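Local coordinates for acyl-CoA synthetase (AMP-forming)/AMP-acid ligase II-like protein (Dyadobacter fermentans, PDB 4GS5) that probably activates carboxylic acids with ATP as acyl-adenylates and passes them to coenzyme A, with medium-chain fatty acids as possible substrates, at residues A[217-222]-A[229-234]; A[182-187]-A[223-228]; A[113-118]-A[135-140]; A[83-88]-A[128-133]. All blocks are in the same frame, centred on the assembly; numbering follows the deposited sequence. Where two conformers were deposited one is given.

Interaction 1 (A[217-222]-A[229-234])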
loop_
_atom_site.group_PDB
_atom_site.type_symbol
_atom_site.label_atom_id
_atom_site.label_comp_id
_atom_site.label_asym_id
_atom_site.label_seq_id
_atom_site.Cartn_x
_atom_site.Cartn_y
_atom_site.Cartn_z
ATOM N N CYS A 217 7.573 -13.048 4.602
ATOM C CA CYS A 217 6.465 -12.087 4.552
ATOM C C CYS A 217 6.269 -11.347 5.881
ATOM O O CYS A 217 6.312 -11.943 6.960
ATOM C CB CYS A 217 5.155 -12.791 4.189
ATOM S SG CYS A 217 5.029 -13.392 2.487
ATOM N N LEU A 218 5.985 -10.057 5.784
ATOM C CA LEU A 218 5.894 -9.193 6.955
ATOM C C LEU A 218 4.742 -9.569 7.876
ATOM O O LEU A 218 3.599 -9.781 7.432
ATOM C CB LEU A 218 5.715 -7.743 6.510
ATOM C CG LEU A 218 5.646 -6.654 7.589
ATOM C CD1 LEU A 218 6.953 -6.588 8.384
ATOM C CD2 LEU A 218 5.356 -5.300 6.939
ATOM N N HIS A 219 5.038 -9.659 9.163
ATOM C CA HIS A 219 3.961 -9.621 10.151
ATOM C C HIS A 219 4.175 -8.477 11.145
ATOM O O HIS A 219 5.311 -8.096 11.441
ATOM C CB HIS A 219 3.802 -10.956 10.869
ATOM C CG HIS A 219 5.015 -11.376 11.630
ATOM N ND1 HIS A 219 5.425 -10.742 12.783
ATOM C CD2 HIS A 219 5.918 -12.361 11.399
ATOM C CE1 HIS A 219 6.524 -11.321 13.232
ATOM N NE2 HIS A 219 6.839 -12.312 12.415
ATOM N N ILE A 220 3.079 -7.917 11.645
ATOM C CA ILE A 220 3.173 -6.824 12.598
ATOM C C ILE A 220 2.199 -7.013 13.753
ATOM O O ILE A 220 1.187 -7.721 13.629
ATOM C CB ILE A 220 2.955 -5.421 11.936
ATOM C CG1 ILE A 220 1.562 -5.306 11.331
ATOM C CG2 ILE A 220 4.044 -5.122 10.868
ATOM C CD1 ILE A 220 1.415 -5.969 9.962
ATOM N N SER A 221 2.520 -6.385 14.881
ATOM C CA SER A 221 1.660 -6.414 16.050
ATOM C C SER A 221 1.946 -5.182 16.902
ATOM O O SER A 221 3.030 -4.604 16.819
ATOM C CB SER A 221 1.859 -7.702 16.864
ATOM O OG SER A 221 3.107 -7.699 17.537
ATOM N N GLY A 222 0.964 -4.788 17.713
ATOM C CA GLY A 222 1.067 -3.616 18.571
ATOM C C GLY A 222 -0.256 -3.334 19.273
ATOM O O GLY A 222 -1.223 -4.077 19.095
ATOM N N THR A 229 -0.777 -10.603 16.468
ATOM C CA THR A 229 0.085 -10.386 15.315
ATOM C C THR A 229 -0.707 -10.598 14.028
ATOM O O THR A 229 -1.514 -11.523 13.921
ATOM C CB THR A 229 1.359 -11.255 15.343
ATOM O OG1 THR A 229 1.078 -12.536 14.777
ATOM C CG2 THR A 229 1.861 -11.425 16.771
ATOM N N VAL A 230 -0.489 -9.703 13.074
ATOM C CA VAL A 230 -1.154 -9.752 11.789
ATOM C C VAL A 230 -0.126 -10.191 10.758
ATOM O O VAL A 230 0.931 -9.573 10.627
ATOM C CB VAL A 230 -1.711 -8.364 11.414
ATOM C CG1 VAL A 230 -2.215 -8.352 9.975
ATOM C CG2 VAL A 230 -2.814 -7.964 12.379
ATOM N N GLN A 231 -0.430 -11.267 10.040
ATOM C CA GLN A 231 0.483 -11.812 9.041
ATOM C C GLN A 231 0.068 -11.323 7.662
ATOM O O GLN A 231 -1.043 -11.614 7.221
ATOM C CB GLN A 231 0.443 -13.345 9.078
ATOM C CG GLN A 231 1.400 -13.998 8.079
ATOM C CD GLN A 231 2.849 -13.631 8.347
ATOM O OE1 GLN A 231 3.424 -14.049 9.348
ATOM N NE2 GLN A 231 3.438 -12.832 7.462
ATOM N N THR A 232 0.936 -10.564 6.987
ATOM C CA THR A 232 0.626 -10.110 5.630
ATOM C C THR A 232 1.074 -11.169 4.641
ATOM O O THR A 232 1.679 -12.171 5.029
ATOM C CB THR A 232 1.337 -8.800 5.264
ATOM O OG1 THR A 232 2.753 -9.032 5.132
ATOM C CG2 THR A 232 1.085 -7.737 6.325
ATOM N N ASN A 233 0.770 -10.955 3.364
ATOM C CA ASN A 233 1.357 -11.777 2.313
ATOM C C ASN A 233 2.328 -10.914 1.502
ATOM O O ASN A 233 2.607 -11.205 0.336
ATOM C CB ASN A 233 0.277 -12.400 1.416
ATOM C CG ASN A 233 -0.636 -13.370 2.167
ATOM O OD1 ASN A 233 -0.165 -14.251 2.884
ATOM N ND2 ASN A 233 -1.954 -13.212 1.993
ATOM N N ASP A 234 2.834 -9.847 2.125
ATOM C CA ASP A 234 3.865 -9.016 1.502
ATOM C C ASP A 234 5.277 -9.528 1.778
ATOM O O ASP A 234 5.756 -9.468 2.909
ATOM C CB ASP A 234 3.772 -7.559 1.979
ATOM C CG ASP A 234 2.510 -6.856 1.499
ATOM O OD1 ASP A 234 2.011 -7.180 0.401
ATOM O OD2 ASP A 234 2.017 -5.980 2.226
#
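The beta hairpin of strands 217-221 and 230-238 illustrates how side chains can add to a backbone ladder. Ile220 and Val230 are its hydrogen-bonded antiparallel pair: Ile220 N donates to Val230 O, and Val230 N returns an almost straight bond to Ile220 O (2.7 Å, 176° at the hydrogen). Farther along, Leu218 N donates to Asp234 O, while Leu218 O is gripped twice by Thr232. Thr232 N reaches Leu218 O at 2.8 Å, nearly along the C=O axis, and Thr232 OG1 takes a lone pair of Leu218 O at 2.6 Å. Because OG1 stands between the backbone N and the carbonyl carbon (chi1 69°), it also accepts from Asp234 N, closing an ST turn. An alanine here would remove this hydroxyl and would probably loosen both Leu218 O and the turn. On the face of Ile220 and Val230, Ile220 packs against Phe204 of strand 202-204, which Leu218 also touches, in what is probably the barrel-like part of the family's large domain. The other face carries His219 and Gln231, a non-hydrogen-bonded pair. Gln231, bent at chi2 (61°), sends NE2 to Cys217 O at 3.0 Å, well above that carbonyl's plane, and to a lone pair of Thr232 O at 3.1 Å. Its OE1 lies at the edge of the His219 ring, 3.6 Å from CD2, with the amide and imidazole planes almost perpendicular.

Interaction 2 (A[182-187]-A[223-228])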
loop_
_atom_site.group_PDB
_atom_site.type_symbol
_atom_site.label_atom_id
_atom_site.label_comp_id
_atom_site.label_asym_id
_atom_site.label_seq_id
_atom_site.Cartn_x
_atom_site.Cartn_y
_atom_site.Cartn_z
ATOM N N THR A 182 -6.666 -2.160 7.240
ATOM C CA THR A 182 -7.746 -1.994 8.207
ATOM C C THR A 182 -7.441 -2.757 9.501
ATOM O O THR A 182 -7.749 -2.268 10.593
ATOM C CB THR A 182 -9.134 -2.407 7.643
ATOM O OG1 THR A 182 -9.301 -3.823 7.759
ATOM C CG2 THR A 182 -9.269 -2.012 6.192
ATOM N N GLU A 183 -6.842 -3.950 9.383
ATOM C CA GLU A 183 -6.481 -4.748 10.567
ATOM C C GLU A 183 -5.483 -4.055 11.506
ATOM O O GLU A 183 -5.293 -4.470 12.645
ATOM C CB GLU A 183 -5.951 -6.130 10.169
ATOM C CG GLU A 183 -7.023 -7.200 10.015
ATOM C CD GLU A 183 -6.468 -8.613 10.179
ATOM O OE1 GLU A 183 -6.724 -9.244 11.232
ATOM O OE2 GLU A 183 -5.776 -9.094 9.257
ATOM N N THR A 184 -4.834 -3.004 11.026
ATOM C CA THR A 184 -3.928 -2.241 11.881
ATOM C C THR A 184 -4.522 -0.868 12.177
ATOM O O THR A 184 -3.822 0.039 12.637
ATOM C CB THR A 184 -2.479 -2.136 11.287
ATOM O OG1 THR A 184 -2.501 -1.487 10.009
ATOM C CG2 THR A 184 -1.845 -3.535 11.143
ATOM N N VAL A 185 -5.832 -0.768 11.937
ATOM C CA VAL A 185 -6.602 0.474 12.008
ATOM C C VAL A 185 -6.190 1.440 10.904
ATOM O O VAL A 185 -6.973 1.730 9.992
ATOM C CB VAL A 185 -6.490 1.166 13.380
ATOM C CG1 VAL A 185 -7.478 2.324 13.460
ATOM C CG2 VAL A 185 -6.747 0.172 14.488
ATOM N N SER A 186 -4.954 1.921 11.001
ATOM C CA SER A 186 -4.376 2.836 10.027
ATOM C C SER A 186 -2.931 2.403 9.723
ATOM O O SER A 186 -2.626 1.211 9.613
ATOM C CB SER A 186 -4.394 4.264 10.590
ATOM O OG SER A 186 -4.355 5.241 9.564
ATOM N N HIS A 187 -2.030 3.366 9.622
ATOM C CA HIS A 187 -0.667 3.061 9.211
ATOM C C HIS A 187 0.168 2.376 10.315
ATOM O O HIS A 187 -0.090 2.563 11.513
ATOM C CB HIS A 187 0.013 4.337 8.671
ATOM C CG HIS A 187 0.022 5.490 9.636
ATOM N ND1 HIS A 187 0.388 6.766 9.269
ATOM C CD2 HIS A 187 -0.271 5.550 10.958
ATOM C CE1 HIS A 187 0.330 7.563 10.324
ATOM N NE2 HIS A 187 -0.076 6.852 11.357
ATOM N N ALA A 223 -0.308 -2.273 20.072
ATOM C CA ALA A 223 -1.574 -1.844 20.637
ATOM C C ALA A 223 -2.597 -1.634 19.516
ATOM O O ALA A 223 -3.778 -1.916 19.708
ATOM C CB ALA A 223 -1.412 -0.586 21.473
ATOM N N VAL A 224 -2.161 -1.177 18.342
ATOM C CA VAL A 224 -3.135 -0.975 17.258
ATOM C C VAL A 224 -3.788 -2.267 16.768
ATOM O O VAL A 224 -4.848 -2.226 16.146
ATOM C CB VAL A 224 -2.583 -0.173 16.047
ATOM C CG1 VAL A 224 -2.314 1.276 16.435
ATOM C CG2 VAL A 224 -1.356 -0.845 15.432
ATOM N N THR A 225 -3.168 -3.408 17.052
ATOM C CA THR A 225 -3.763 -4.704 16.713
ATOM C C THR A 225 -4.305 -5.485 17.914
ATOM O O THR A 225 -4.580 -6.684 17.809
ATOM C CB THR A 225 -2.768 -5.613 15.951
ATOM O OG1 THR A 225 -1.663 -5.957 16.804
ATOM C CG2 THR A 225 -2.258 -4.925 14.689
ATOM N N ASN A 226 -4.467 -4.812 19.050
ATOM C CA ASN A 226 -4.865 -5.485 20.280
ATOM C C ASN A 226 -3.862 -6.575 20.651
ATOM O O ASN A 226 -4.219 -7.615 21.212
ATOM C CB ASN A 226 -6.285 -6.052 20.148
ATOM C CG ASN A 226 -7.246 -5.062 19.501
ATOM O OD1 ASN A 226 -7.350 -3.911 19.933
ATOM N ND2 ASN A 226 -7.931 -5.498 18.446
ATOM N N GLY A 227 -2.600 -6.318 20.315
ATOM C CA GLY A 227 -1.501 -7.201 20.662
ATOM C C GLY A 227 -1.452 -8.496 19.872
ATOM O O GLY A 227 -0.581 -9.330 20.101
ATOM N N GLN A 228 -2.388 -8.670 18.945
ATOM C CA GLN A 228 -2.408 -9.861 18.111
ATOM C C GLN A 228 -1.568 -9.618 16.865
ATOM O O GLN A 228 -1.625 -8.540 16.267
ATOM C CB GLN A 228 -3.835 -10.229 17.721
ATOM C CG GLN A 228 -4.603 -10.985 18.790
ATOM C CD GLN A 228 -5.712 -11.819 18.188
ATOM O OE1 GLN A 228 -6.092 -11.619 17.032
ATOM N NE2 GLN A 228 -6.233 -12.765 18.962
#
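Peptide groups, not rings, are the flat surfaces here. Val224 CB sits above the plane of the Thr184 carbonyl, 3.6 Å from Thr184 O, and Val185 CG2 comes up to Val224 O at 3.5 Å, so each valine leans on the other loop's backbone. Beside them, Thr184 and Thr225 lie alongside one another, pointing the same way, with CG2 of Thr184 3.8 Å from CG2 of Thr225. In both threonines the methyl is anti to the carbonyl carbon, which turns OG1 back to its own loop: Thr184 OG1 is near Ser186 O and Met181 O, Thr225 OG1 near Gln228 O and Gly222 O. Across the loops carbon atoms meet each other and carbonyl oxygens; the hydroxyls are used within each loop. A classic gamma turn at Val185, phi 67°, is closed by a weak bond from Ser186 N to Thr184 O, and a type I' turn spans Thr225 to Gln228. Thr182 and Glu183 match the end of the Tyr-Gly-x-Thr-Glu motif, which in relatives lines the nucleotide site; Thr184 follows it. Strand 230-238 lies against Glu183 and Thr225 through Val230, helix 90-102 touches Val185 through Met94, and Gln61 of helix 59-72 donates NE2 to Val224 O.

Interaction 3 (A[113-118]-A[135-140]); sequences ANPLAG and QSILEN
A type I turn from Asn114 to Ala117, combined with an Asx turn, rests against the last turns of helix 131-139. Part of the polar bonding is internal to the turn: Asn114 OD1 accepts from Leu116 N at 3.0 Å, in the plane of its carbonyl, and Ala117 N donates to Asn114 O. CG of Asn114 is anti to the backbone N (chi1 -168°), which lays the amide across the helix end. Its ND2 donates to Thr143 OG1, a hydroxyl just beyond the helix, and comes within 3.6 Å of Asn140 CB, the Asn114 and Asn140 amide planes being nearly perpendicular; Asn140 OD1 accepts from Ala142 N. An alanine at Asn114 would lose both amide bonds and would probably leave the turn less firmly tied to the chain after the helix. The apolar part centres on Ile137, whose CD1 reaches Pro115 CG at 3.7 Å and Leu116 CG at 4.0 Å. Pro115 and Ile137 touch Met129 of strand 126-129, so the turn and helix share a floor. Backbone meets side chain where Ala113 O lies 3.2 Å from Ser136 CB, the Ser136 hydroxyl being bonded to Met132 O. The amide oxygen Asn114 OD1 abuts Ile137 CG1 at 3.4 Å.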
loop_
_atom_site.group_PDB
_atom_site.type_symbol
_atom_site.label_atom_id
_atom_site.label_comp_id
_atom_site.label_asym_id
_atom_site.label_seq_id
_atom_site.Cartn_x
_atom_site.Cartn_y
_atom_site.Cartn_z
ATOM N N ALA A 113 -12.145 15.959 -4.999
ATOM C CA ALA A 113 -10.859 15.680 -5.640
ATOM C C ALA A 113 -9.836 16.760 -5.318
ATOM O O ALA A 113 -8.628 16.501 -5.270
ATOM C CB ALA A 113 -11.032 15.559 -7.146
ATOM N N ASN A 114 -10.324 17.976 -5.106
ATOM C CA ASN A 114 -9.441 19.092 -4.799
ATOM C C ASN A 114 -9.848 19.781 -3.508
ATOM O O ASN A 114 -10.709 20.663 -3.516
ATOM C CB ASN A 114 -9.411 20.101 -5.948
ATOM C CG ASN A 114 -8.293 21.127 -5.793
ATOM O OD1 ASN A 114 -7.946 21.529 -4.672
ATOM N ND2 ASN A 114 -7.718 21.547 -6.922
ATOM N N PRO A 115 -9.228 19.372 -2.395
ATOM C CA PRO A 115 -9.534 19.895 -1.060
ATOM C C PRO A 115 -9.250 21.392 -0.885
ATOM O O PRO A 115 -9.788 21.987 0.046
ATOM C CB PRO A 115 -8.620 19.076 -0.142
ATOM C CG PRO A 115 -7.604 18.471 -1.038
ATOM C CD PRO A 115 -8.255 18.269 -2.349
ATOM N N LEU A 116 -8.422 21.981 -1.743
ATOM C CA LEU A 116 -8.098 23.400 -1.624
ATOM C C LEU A 116 -8.987 24.264 -2.502
ATOM O O LEU A 116 -9.018 25.488 -2.361
ATOM C CB LEU A 116 -6.634 23.656 -1.990
ATOM C CG LEU A 116 -5.565 23.221 -0.989
ATOM C CD1 LEU A 116 -4.216 23.794 -1.417
ATOM C CD2 LEU A 116 -5.916 23.673 0.423
ATOM N N ALA A 117 -9.715 23.622 -3.406
ATOM C CA ALA A 117 -10.453 24.350 -4.435
ATOM C C ALA A 117 -11.475 25.314 -3.857
ATOM O O ALA A 117 -11.635 26.428 -4.358
ATOM C CB ALA A 117 -11.123 23.385 -5.411
ATOM N N GLY A 118 -12.165 24.889 -2.805
ATOM C CA GLY A 118 -13.260 25.677 -2.262
ATOM C C GLY A 118 -12.891 26.740 -1.241
ATOM O O GLY A 118 -13.678 27.638 -0.957
ATOM N N GLN A 135 -2.512 15.330 -6.633
ATOM C CA GLN A 135 -2.276 15.557 -8.054
ATOM C C GLN A 135 -3.256 16.598 -8.588
ATOM O O GLN A 135 -2.909 17.393 -9.457
ATOM C CB GLN A 135 -2.398 14.251 -8.842
ATOM C CG GLN A 135 -1.688 14.270 -10.208
ATOM C CD GLN A 135 -2.565 14.781 -11.334
ATOM O OE1 GLN A 135 -3.776 14.928 -11.179
ATOM N NE2 GLN A 135 -1.955 15.038 -12.491
ATOM N N SER A 136 -4.488 16.577 -8.066
ATOM C CA SER A 136 -5.535 17.507 -8.509
ATOM C C SER A 136 -5.175 18.930 -8.121
ATOM O O SER A 136 -5.321 19.853 -8.910
ATOM C CB SER A 136 -6.893 17.165 -7.882
ATOM O OG SER A 136 -7.520 16.084 -8.544
ATOM N N ILE A 137 -4.735 19.097 -6.881
ATOM C CA ILE A 137 -4.274 20.391 -6.407
ATOM C C ILE A 137 -3.148 20.921 -7.295
ATOM O O ILE A 137 -3.138 22.090 -7.658
ATOM C CB ILE A 137 -3.763 20.303 -4.965
ATOM C CG1 ILE A 137 -4.934 20.112 -4.000
ATOM C CG2 ILE A 137 -2.941 21.543 -4.618
ATOM C CD1 ILE A 137 -4.500 19.768 -2.585
ATOM N N LEU A 138 -2.211 20.048 -7.644
ATOM C CA LEU A 138 -1.062 20.425 -8.469
ATOM C C LEU A 138 -1.407 20.742 -9.927
ATOM O O LEU A 138 -0.684 21.491 -10.588
ATOM C CB LEU A 138 -0.003 19.322 -8.423
ATOM C CG LEU A 138 0.668 19.161 -7.062
ATOM C CD1 LEU A 138 1.380 17.814 -6.966
ATOM C CD2 LEU A 138 1.633 20.327 -6.833
ATOM N N GLU A 139 -2.501 20.173 -10.431
ATOM C CA GLU A 139 -2.873 20.360 -11.835
ATOM C C GLU A 139 -3.750 21.584 -12.056
ATOM O O GLU A 139 -3.753 22.190 -13.140
ATOM C CB GLU A 139 -3.591 19.119 -12.362
ATOM C CG GLU A 139 -2.654 17.972 -12.660
ATOM C CD GLU A 139 -1.867 18.185 -13.942
ATOM O OE1 GLU A 139 -2.508 18.343 -15.009
ATOM O OE2 GLU A 139 -0.613 18.198 -13.873
ATOM N N ASN A 140 -4.508 21.927 -11.023
ATOM C CA ASN A 140 -5.471 23.010 -11.098
ATOM C C ASN A 140 -4.780 24.333 -10.759
ATOM O O ASN A 140 -4.478 24.615 -9.593
ATOM C CB ASN A 140 -6.628 22.717 -10.144
ATOM C CG ASN A 140 -7.759 23.709 -10.277
ATOM O OD1 ASN A 140 -7.551 24.848 -10.702
ATOM N ND2 ASN A 140 -8.969 23.283 -9.914
#

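Interaction 4 (A[83-88]-A[128-133]); sequences VCLNVG and AMVPMQ. With EDO (1,2-ethanediol), chain B.
Leu85 and Cys84 form the apolar centre of this contact, which lies in the AMP-binding family region, where the loop after strand 80-83 meets the strand-to-helix junction that follows its parallel neighbour, strand 126-129. Leu85 CG is anti to the carbonyl carbon (chi1 -65°), and its two methyls lie along the chain opposite: CD1 touches Ala128 CB at 3.8 Å, and CD2 reaches past Met129 CA to Val130 CG1. Cys84 SG, placed between its backbone N and carbonyl carbon, packs on Met129 CB at 3.9 Å and lies near the methyl CE of this selenomethionine. Pro115 adds to the same apolar patch, touching Cys84. Farther out, a water bridges the backbones, accepting from Cys84 N at 3.0 Å and donating to Ala128 O at 2.7 Å. The polar edge belongs to Gln133 in the first turn of helix 131-139. Its OE1 accepts from Val130 N, the N-cap residue, at 3.0 Å, which fixes the amide and turns NE2 to the facing loop, where it bonds Cys84 O, and to Thr112 O. A 1,2-ethanediol, probably from the crystallisation liquor, takes a bond from Met132 N through its O2. The Gln133 NE2 to Cys84 O bond, 3.2 Å and 166° at the hydrogen, has its donor 37° above the carbonyl plane, with the acceptor lying in the glutamine's own amide plane.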
loop_
_atom_site.group_PDB
_atom_site.type_symbol
_atom_site.label_atom_id
_atom_site.label_comp_id
_atom_site.label_asym_id
_atom_site.label_seq_id
_atom_site.Cartn_x
_atom_site.Cartn_y
_atom_site.Cartn_z
ATOM N N VAL A 83 -9.247 18.232 7.234
ATOM C CA VAL A 83 -9.858 16.915 7.104
ATOM C C VAL A 83 -10.636 16.839 5.789
ATOM O O VAL A 83 -11.750 17.355 5.704
ATOM C CB VAL A 83 -10.837 16.651 8.278
ATOM C CG1 VAL A 83 -11.439 15.244 8.179
ATOM C CG2 VAL A 83 -10.127 16.854 9.611
ATOM N N CYS A 84 -10.047 16.208 4.774
ATOM C CA CYS A 84 -10.640 16.145 3.434
ATOM C C CYS A 84 -10.841 14.709 2.979
ATOM O O CYS A 84 -11.097 14.454 1.805
ATOM C CB CYS A 84 -9.766 16.879 2.413
ATOM S SG CYS A 84 -8.028 16.276 2.344
ATOM N N LEU A 85 -10.707 13.777 3.916
ATOM C CA LEU A 85 -11.048 12.388 3.679
ATOM C C LEU A 85 -12.460 12.147 4.198
ATOM O O LEU A 85 -12.892 12.775 5.166
ATOM C CB LEU A 85 -10.053 11.492 4.396
ATOM C CG LEU A 85 -8.645 11.638 3.820
ATOM C CD1 LEU A 85 -7.623 11.006 4.729
ATOM C CD2 LEU A 85 -8.631 11.024 2.434
ATOM N N ASN A 86 -13.173 11.245 3.541
ATOM C CA ASN A 86 -14.578 10.996 3.826
ATOM C C ASN A 86 -14.758 10.532 5.266
ATOM O O ASN A 86 -14.275 9.461 5.635
ATOM C CB ASN A 86 -15.126 9.953 2.843
ATOM C CG ASN A 86 -16.637 9.955 2.772
ATOM O OD1 ASN A 86 -17.313 9.965 3.797
ATOM N ND2 ASN A 86 -17.179 9.956 1.552
ATOM N N VAL A 87 -15.423 11.346 6.088
ATOM C CA VAL A 87 -15.607 11.000 7.496
ATOM C C VAL A 87 -16.723 9.978 7.659
ATOM O O VAL A 87 -17.019 9.542 8.767
ATOM C CB VAL A 87 -15.911 12.232 8.379
ATOM C CG1 VAL A 87 -14.673 13.104 8.527
ATOM C CG2 VAL A 87 -17.102 13.017 7.820
ATOM N N GLY A 88 -17.357 9.608 6.553
ATOM C CA GLY A 88 -18.288 8.497 6.585
ATOM C C GLY A 88 -17.496 7.202 6.710
ATOM O O GLY A 88 -18.067 6.145 6.978
ATOM N N ALA A 128 -4.085 14.861 5.613
ATOM C CA ALA A 128 -3.968 13.505 5.066
ATOM C C ALA A 128 -4.872 13.425 3.853
ATOM O O ALA A 128 -5.989 13.931 3.879
ATOM C CB ALA A 128 -4.350 12.455 6.099
HETATM N N MSE A 129 -4.397 12.813 2.778
HETATM C CA MSE A 129 -5.203 12.748 1.576
HETATM C C MSE A 129 -4.779 11.580 0.711
HETATM O O MSE A 129 -3.817 10.885 1.034
HETATM C CB MSE A 129 -5.133 14.077 0.812
HETATM C CG MSE A 129 -3.780 14.426 0.227
HETATM SE SE MSE A 129 -3.800 16.203 -0.654
HETATM C CE MSE A 129 -4.436 17.278 0.817
ATOM N N VAL A 130 -5.534 11.322 -0.357
ATOM C CA VAL A 130 -5.139 10.284 -1.298
ATOM C C VAL A 130 -4.332 10.948 -2.399
ATOM O O VAL A 130 -4.427 12.161 -2.589
ATOM C CB VAL A 130 -6.330 9.477 -1.887
ATOM C CG1 VAL A 130 -7.060 8.720 -0.773
ATOM C CG2 VAL A 130 -7.283 10.379 -2.671
ATOM N N PRO A 131 -3.503 10.164 -3.098
ATOM C CA PRO A 131 -2.578 10.707 -4.098
ATOM C C PRO A 131 -3.284 11.518 -5.177
ATOM O O PRO A 131 -2.765 12.555 -5.595
ATOM C CB PRO A 131 -1.958 9.443 -4.718
ATOM C CG PRO A 131 -1.964 8.457 -3.578
ATOM C CD PRO A 131 -3.268 8.732 -2.842
HETATM N N MSE A 132 -4.451 11.054 -5.627
HETATM C CA MSE A 132 -5.193 11.787 -6.630
HETATM C C MSE A 132 -5.585 13.186 -6.153
HETATM O O MSE A 132 -5.691 14.122 -6.952
HETATM C CB MSE A 132 -6.449 11.021 -7.035
HETATM C CG MSE A 132 -6.911 11.384 -8.399
HETATM SE SE MSE A 132 -8.204 10.116 -9.060
HETATM C CE MSE A 132 -7.021 8.759 -9.811
ATOM N N GLN A 133 -5.825 13.331 -4.859
ATOM C CA GLN A 133 -6.150 14.659 -4.339
ATOM C C GLN A 133 -4.970 15.614 -4.445
ATOM O O GLN A 133 -5.144 16.799 -4.745
ATOM C CB GLN A 133 -6.669 14.596 -2.904
ATOM C CG GLN A 133 -8.122 14.113 -2.818
ATOM C CD GLN A 133 -8.557 13.895 -1.386
ATOM O OE1 GLN A 133 -7.845 13.268 -0.602
ATOM N NE2 GLN A 133 -9.722 14.419 -1.031
HETATM C C1 EDO B . -4.622 6.661 -6.820
HETATM O O1 EDO B . -4.202 7.641 -7.777
HETATM C C2 EDO B . -4.684 7.257 -5.412
HETATM O O2 EDO B . -5.694 8.268 -5.292
HETATM O O HOH W 1 -7.627 14.851 5.798
#

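How the interactions relate
The four contacts fall into two neighbourhoods. Interactions 1 and 2 touch, since the loop 223-228 is the bend of the hairpin in interaction 1: Gly222 O and Gly227 N are probably bonded, and Ile220 CG1 packs on Thr184 CG2. Interactions 3 and 4 share helix 131-139 and meet at Pro115. Centres of interactions 1 and 3 are about 35 Å apart, on opposite sides of the chain's centre. Interactions 2 and 4 are buried, the others partly so. Chemistry follows place: paired strands use a backbone ladder reinforced by side-chain bonds to carbonyls, interactions 2 and 3 meet by van der Waals contact, carbon on carbon and carbon on oxygen, and interaction 4 adds one amide bond and a bridging water.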